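Local coordinates for uncharacterized protein (Yersinia pestis, PDB 4RGI) that is of unknown function but folds as a KTSC domain, a small alpha-beta sandwich, at residues 5-10 against 48-53; 15-20 against 24-29. All coordinates share one frame; numbering follows the deposited sequence. Where two conformers were deposited one is given.

Contact 1. Residues 5-10 against 48-53; sequences QRQPVS and NFMSAV. With GOL (glycerol), chain C.
Two successive bends in the Met50 side chain, chi2 -47° and chi3 -72°, curl this selenomethionine round so that its terminal CE arrives against Gln7 and Val9, although its CB does not set out in their direction. In the alpha-beta sandwich of this KTSC domain the contact joins the last turn of helix 43-51 to edge strand 7-8 of the antiparallel sheet and the residue after it. Gln7 and Val9 start with their CB atoms directed at the helix, with Pro8 between them turned away. Gln7 runs out fully extended beyond CG and brings its amide oxygen OE1 to 3.5 Å from Met50 CE. On Val9 it is branch CG1 that lies 3.6 Å from Met50 CE, the two side chains meeting at about a right angle. The methyl is thus touched by one polar and one apolar group, and the two segments together bury only 120 Å².

Around this small surface contact, backbone hydrogen bonds between Gln7 and Ile17, and between Val9 and Leu15, hold segment 5-10 to strand 14-20, while Phe49 sends its ring inward against Ile14, Ile17, Leu26 and Ile28. The Met50 carbonyl accepts a hydrogen bond from Lys55 NZ, an atom that is also hydrogen-bonded to a glycerol, probably from the crystallisation liquor.

That glycerol bridges the two segments. Its O1 makes a weak hydrogen bond of 3.2 Å to Met50 O, and its O3 sits close beside the valine, 3.2 Å from Val9 CB. The same O3 accepts the amide hydrogen of Ser10, with Ser10 N 3.1 Å away and an N-H...O angle of 157°.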
loop_
_atom_site.group_PDB
_atom_site.type_symbol
_atom_site.label_atom_id
_atom_site.label_comp_id
_atom_site.label_asym_id
_atom_site.label_seq_id
_atom_site.Cartn_x
_atom_site.Cartn_y
_atom_site.Cartn_z
ATOM N N GLN A 5 -0.638 9.303 -7.268
ATOM C CA GLN A 5 0.646 8.835 -7.742
ATOM C C GLN A 5 1.386 8.123 -6.629
ATOM O O GLN A 5 1.307 8.524 -5.468
ATOM C CB GLN A 5 1.477 9.989 -8.272
ATOM C CG GLN A 5 0.968 10.546 -9.585
ATOM C CD GLN A 5 1.864 11.642 -10.090
ATOM O OE1 GLN A 5 3.046 11.410 -10.350
ATOM N NE2 GLN A 5 1.322 12.856 -10.200
ATOM N N ARG A 6 2.106 7.069 -6.990
ATOM C CA ARG A 6 2.821 6.292 -5.999
ATOM C C ARG A 6 4.166 6.933 -5.681
ATOM O O ARG A 6 4.822 7.505 -6.561
ATOM C CB ARG A 6 3.013 4.849 -6.471
ATOM C CG ARG A 6 1.717 4.115 -6.788
ATOM C CD ARG A 6 1.975 2.640 -6.997
ATOM N NE ARG A 6 2.978 2.404 -8.029
ATOM C CZ ARG A 6 2.696 2.119 -9.295
ATOM N NH1 ARG A 6 1.433 2.025 -9.688
ATOM N NH2 ARG A 6 3.678 1.915 -10.160
ATOM N N GLN A 7 4.555 6.846 -4.414
ATOM C CA GLN A 7 5.855 7.318 -3.955
ATOM C C GLN A 7 6.791 6.145 -3.854
ATOM O O GLN A 7 6.428 5.131 -3.280
ATOM C CB GLN A 7 5.758 7.984 -2.588
ATOM C CG GLN A 7 4.753 9.093 -2.470
ATOM C CD GLN A 7 4.743 9.684 -1.072
ATOM O OE1 GLN A 7 4.052 9.190 -0.174
ATOM N NE2 GLN A 7 5.526 10.741 -0.875
ATOM N N PRO A 8 8.005 6.265 -4.394
ATOM C CA PRO A 8 8.947 5.152 -4.209
ATOM C C PRO A 8 9.333 4.976 -2.745
ATOM O O PRO A 8 9.394 5.967 -2.028
ATOM C CB PRO A 8 10.157 5.571 -5.045
ATOM C CG PRO A 8 9.600 6.545 -6.040
ATOM C CD PRO A 8 8.514 7.279 -5.330
ATOM N N VAL A 9 9.534 3.735 -2.313
ATOM C CA VAL A 9 9.997 3.450 -0.949
ATOM C C VAL A 9 11.137 2.442 -0.988
ATOM O O VAL A 9 11.358 1.785 -2.006
ATOM C CB VAL A 9 8.861 2.886 -0.052
ATOM C CG1 VAL A 9 7.728 3.880 0.090
ATOM C CG2 VAL A 9 8.337 1.578 -0.607
ATOM N N SER A 10 11.868 2.321 0.119
ATOM C CA SER A 10 12.917 1.314 0.211
ATOM C C SER A 10 12.402 0.128 1.008
ATOM O O SER A 10 12.014 0.267 2.169
ATOM C CB SER A 10 14.187 1.885 0.852
ATOM O OG SER A 10 15.201 0.895 0.916
ATOM N N ASN A 48 0.665 5.743 8.787
ATOM C CA ASN A 48 1.462 4.790 9.557
ATOM C C ASN A 48 2.303 3.847 8.686
ATOM O O ASN A 48 3.395 3.446 9.073
ATOM C CB ASN A 48 0.571 3.949 10.467
ATOM C CG ASN A 48 -0.010 4.748 11.610
ATOM O OD1 ASN A 48 0.452 5.854 11.924
ATOM N ND2 ASN A 48 -1.031 4.189 12.249
ATOM N N PHE A 49 1.766 3.477 7.535
ATOM C CA PHE A 49 2.475 2.668 6.545
ATOM C C PHE A 49 3.737 3.389 6.114
ATOM O O PHE A 49 4.818 2.808 6.081
ATOM C CB PHE A 49 1.577 2.424 5.331
ATOM C CG PHE A 49 1.962 1.228 4.463
ATOM C CD1 PHE A 49 3.058 0.426 4.739
ATOM C CD2 PHE A 49 1.183 0.917 3.361
ATOM C CE1 PHE A 49 3.365 -0.672 3.921
ATOM C CE2 PHE A 49 1.478 -0.177 2.532
ATOM C CZ PHE A 49 2.586 -0.968 2.811
HETATM N N MSE A 50 3.598 4.669 5.799
HETATM C CA MSE A 50 4.728 5.437 5.280
HETATM C C MSE A 50 5.786 5.672 6.353
HETATM O O MSE A 50 6.972 5.799 6.041
HETATM C CB MSE A 50 4.258 6.771 4.698
HETATM C CG MSE A 50 3.345 6.628 3.485
HETATM SE SE MSE A 50 3.977 5.370 2.097
HETATM C CE MSE A 50 5.463 6.378 1.353
ATOM N N SER A 51 5.365 5.706 7.613
ATOM C CA SER A 51 6.300 5.925 8.716
ATOM C C SER A 51 6.906 4.664 9.289
ATOM O O SER A 51 7.803 4.741 10.120
ATOM C CB SER A 51 5.606 6.679 9.848
ATOM O OG SER A 51 5.140 7.920 9.377
ATOM N N ALA A 52 6.416 3.504 8.873
ATOM C CA ALA A 52 6.877 2.245 9.453
ATOM C C ALA A 52 8.365 2.027 9.219
ATOM O O ALA A 52 8.891 2.362 8.156
ATOM C CB ALA A 52 6.096 1.070 8.869
ATOM N N VAL A 53 9.022 1.451 10.217
ATOM C CA VAL A 53 10.396 0.996 10.096
ATOM C C VAL A 53 10.539 0.001 8.934
ATOM O O VAL A 53 11.421 0.141 8.081
ATOM C CB VAL A 53 10.863 0.341 11.419
ATOM C CG1 VAL A 53 12.152 -0.421 11.220
ATOM C CG2 VAL A 53 11.007 1.378 12.507
HETATM C C1 GOL C . 10.544 6.557 3.656
HETATM O O1 GOL C . 9.479 5.739 4.091
HETATM C C2 GOL C . 10.961 6.139 2.254
HETATM O O2 GOL C . 11.923 7.033 1.750
HETATM C C3 GOL C . 11.578 4.747 2.278
HETATM O O3 GOL C . 10.564 3.807 2.530
#

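Contact 2. Residues 15-20 against 24-29; sequences LSIGYD and RMLEIQ
Ser16 and Gln29 face each other at the open end of a beta hairpin, where Ser16 OG donates to Gln29 OE1 over 2.7 Å, in the plane of the amide and on a lone pair. With chi1 at 62°, the hydroxyl stands between its own backbone N and carbonyl carbon, with OG 3.4 Å from Gln29 CB. A classic bulge sits here too: Leu15 N reaches Gln29 O at 2.8 Å, and Ser16 N adds a weak second bond to that oxygen. Gly18 and Glu27 form the central hydrogen-bonded pair, joined by bonds in both directions. At the turn, Arg24, in a left-handed backbone conformation, and Met25 both lie opposite Asp20 in a G1 bulge.

On the face turned to the helices, Leu26 CD1 packs 3.8 Å from Ile17 CG2. Tyr19 brings CD1 within 3.2 Å of Met25 O, which meets the ring obliquely, with Leu26 CA at the ring's edge.

Outside the hairpin, Tyr19 stacks on His46 and its OH is hydrogen-bonded to Val41 O. On the opposite face Arg6 forms a salt bridge with Glu27 OE2 and a weak bond to Gln29 OE1, and Glu27 OE1 is hydrogen-bonded to Gln37 NE2. The Ser16 hydroxyl, while donating to Gln29 OE1, also accepts a hydrogen bond from Arg6 NE.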
loop_
_atom_site.group_PDB
_atom_site.type_symbol
_atom_site.label_atom_id
_atom_site.label_comp_id
_atom_site.label_asym_id
_atom_site.label_seq_id
_atom_site.Cartn_x
_atom_site.Cartn_y
_atom_site.Cartn_z
ATOM N N LEU A 15 8.028 -1.737 -3.841
ATOM C CA LEU A 15 8.722 -0.710 -4.619
ATOM C C LEU A 15 8.152 0.698 -4.440
ATOM O O LEU A 15 8.900 1.674 -4.369
ATOM C CB LEU A 15 8.703 -1.078 -6.103
ATOM C CG LEU A 15 9.505 -2.309 -6.522
ATOM C CD1 LEU A 15 9.212 -2.631 -7.968
ATOM C CD2 LEU A 15 10.994 -2.059 -6.334
ATOM N N SER A 16 6.827 0.811 -4.370
ATOM C CA SER A 16 6.187 2.115 -4.241
ATOM C C SER A 16 4.773 1.987 -3.668
ATOM O O SER A 16 4.150 0.939 -3.766
ATOM C CB SER A 16 6.118 2.851 -5.591
ATOM O OG SER A 16 5.335 2.133 -6.538
ATOM N N ILE A 17 4.297 3.075 -3.073
ATOM C CA ILE A 17 3.016 3.104 -2.372
ATOM C C ILE A 17 2.320 4.392 -2.695
ATOM O O ILE A 17 2.931 5.454 -2.589
ATOM C CB ILE A 17 3.186 3.010 -0.844
ATOM C CG1 ILE A 17 3.870 1.706 -0.444
ATOM C CG2 ILE A 17 1.827 3.104 -0.132
ATOM C CD1 ILE A 17 4.282 1.677 1.022
ATOM N N GLY A 18 1.045 4.312 -3.073
ATOM C CA GLY A 18 0.254 5.510 -3.297
ATOM C C GLY A 18 -1.051 5.471 -2.524
ATOM O O GLY A 18 -1.501 4.405 -2.130
ATOM N N TYR A 19 -1.647 6.636 -2.291
ATOM C CA TYR A 19 -2.911 6.688 -1.581
ATOM C C TYR A 19 -3.798 7.781 -2.163
ATOM O O TYR A 19 -3.342 8.899 -2.431
ATOM C CB TYR A 19 -2.687 6.912 -0.091
ATOM C CG TYR A 19 -3.960 6.896 0.726
ATOM C CD1 TYR A 19 -4.635 5.708 0.981
ATOM C CD2 TYR A 19 -4.492 8.068 1.235
ATOM C CE1 TYR A 19 -5.819 5.696 1.730
ATOM C CE2 TYR A 19 -5.663 8.064 1.996
ATOM C CZ TYR A 19 -6.331 6.881 2.224
ATOM O OH TYR A 19 -7.496 6.892 2.977
ATOM N N ASP A 20 -5.058 7.421 -2.385
ATOM C CA ASP A 20 -6.075 8.334 -2.907
ATOM C C ASP A 20 -7.053 8.630 -1.782
ATOM O O ASP A 20 -7.900 7.801 -1.465
ATOM C CB ASP A 20 -6.768 7.683 -4.113
ATOM C CG ASP A 20 -7.826 8.563 -4.751
ATOM O OD1 ASP A 20 -8.120 9.666 -4.244
ATOM O OD2 ASP A 20 -8.374 8.115 -5.773
ATOM N N ARG A 24 -10.418 6.567 -0.725
ATOM C CA ARG A 24 -9.842 5.761 0.356
ATOM C C ARG A 24 -9.176 4.503 -0.187
ATOM O O ARG A 24 -9.372 3.398 0.325
ATOM C CB ARG A 24 -10.905 5.379 1.380
ATOM C CG ARG A 24 -11.857 6.504 1.761
ATOM C CD ARG A 24 -11.200 7.688 2.431
ATOM N NE ARG A 24 -12.178 8.477 3.192
ATOM C CZ ARG A 24 -13.114 9.261 2.655
ATOM N NH1 ARG A 24 -13.220 9.383 1.339
ATOM N NH2 ARG A 24 -13.955 9.929 3.438
HETATM N N MSE A 25 -8.359 4.698 -1.213
HETATM C CA MSE A 25 -7.731 3.588 -1.911
HETATM C C MSE A 25 -6.223 3.616 -1.771
HETATM O O MSE A 25 -5.610 4.672 -1.926
HETATM C CB MSE A 25 -8.134 3.628 -3.377
HETATM C CG MSE A 25 -7.644 2.467 -4.218
HETATM SE SE MSE A 25 -8.623 2.505 -5.886
HETATM C CE MSE A 25 -7.710 4.010 -6.737
ATOM N N LEU A 26 -5.633 2.464 -1.447
ATOM C CA LEU A 26 -4.202 2.336 -1.252
ATOM C C LEU A 26 -3.635 1.514 -2.391
ATOM O O LEU A 26 -4.175 0.467 -2.696
ATOM C CB LEU A 26 -3.913 1.647 0.076
ATOM C CG LEU A 26 -2.464 1.381 0.435
ATOM C CD1 LEU A 26 -1.781 2.667 0.882
ATOM C CD2 LEU A 26 -2.457 0.376 1.535
ATOM N N GLU A 27 -2.560 1.977 -3.027
ATOM C CA GLU A 27 -1.984 1.222 -4.135
ATOM C C GLU A 27 -0.568 0.809 -3.776
ATOM O O GLU A 27 0.246 1.639 -3.377
ATOM C CB GLU A 27 -2.007 2.048 -5.422
ATOM C CG GLU A 27 -1.759 1.248 -6.683
ATOM C CD GLU A 27 -2.066 2.062 -7.940
ATOM O OE1 GLU A 27 -3.246 2.151 -8.332
ATOM O OE2 GLU A 27 -1.124 2.639 -8.504
ATOM N N ILE A 28 -0.286 -0.481 -3.901
ATOM C CA ILE A 28 1.017 -1.004 -3.519
ATOM C C ILE A 28 1.648 -1.695 -4.720
ATOM O O ILE A 28 1.053 -2.601 -5.283
ATOM C CB ILE A 28 0.923 -2.016 -2.374
ATOM C CG1 ILE A 28 0.183 -1.410 -1.175
ATOM C CG2 ILE A 28 2.339 -2.462 -1.971
ATOM C CD1 ILE A 28 0.088 -2.354 0.005
ATOM N N GLN A 29 2.836 -1.260 -5.115
ATOM C CA GLN A 29 3.564 -1.974 -6.149
ATOM C C GLN A 29 4.623 -2.878 -5.509
ATOM O O GLN A 29 5.541 -2.396 -4.855
ATOM C CB GLN A 29 4.197 -0.982 -7.115
ATOM C CG GLN A 29 5.105 -1.620 -8.140
ATOM C CD GLN A 29 5.733 -0.595 -9.037
ATOM O OE1 GLN A 29 6.030 0.525 -8.618
ATOM N NE2 GLN A 29 5.948 -0.973 -10.294
#

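From the N terminus the chain lays down edge strand 7-8, turns back into strand 14-20 and reverses again into strand 25-30. Contact 2 closes this second reversal, a turn of just three residues between its segments. Contact 1 closes a far longer loop of 37 residues, completed only when helix 43-51 returns to the edge strand, so contact 2 lies wholly within it; the two nest and do not cross. Their centres are about 9 Å apart. They meet directly where Gln7 O packs 3.3 Å from Ser16 CB, and again on the helix-covered face of the sheet, linking edge strand, hairpin and helix layer.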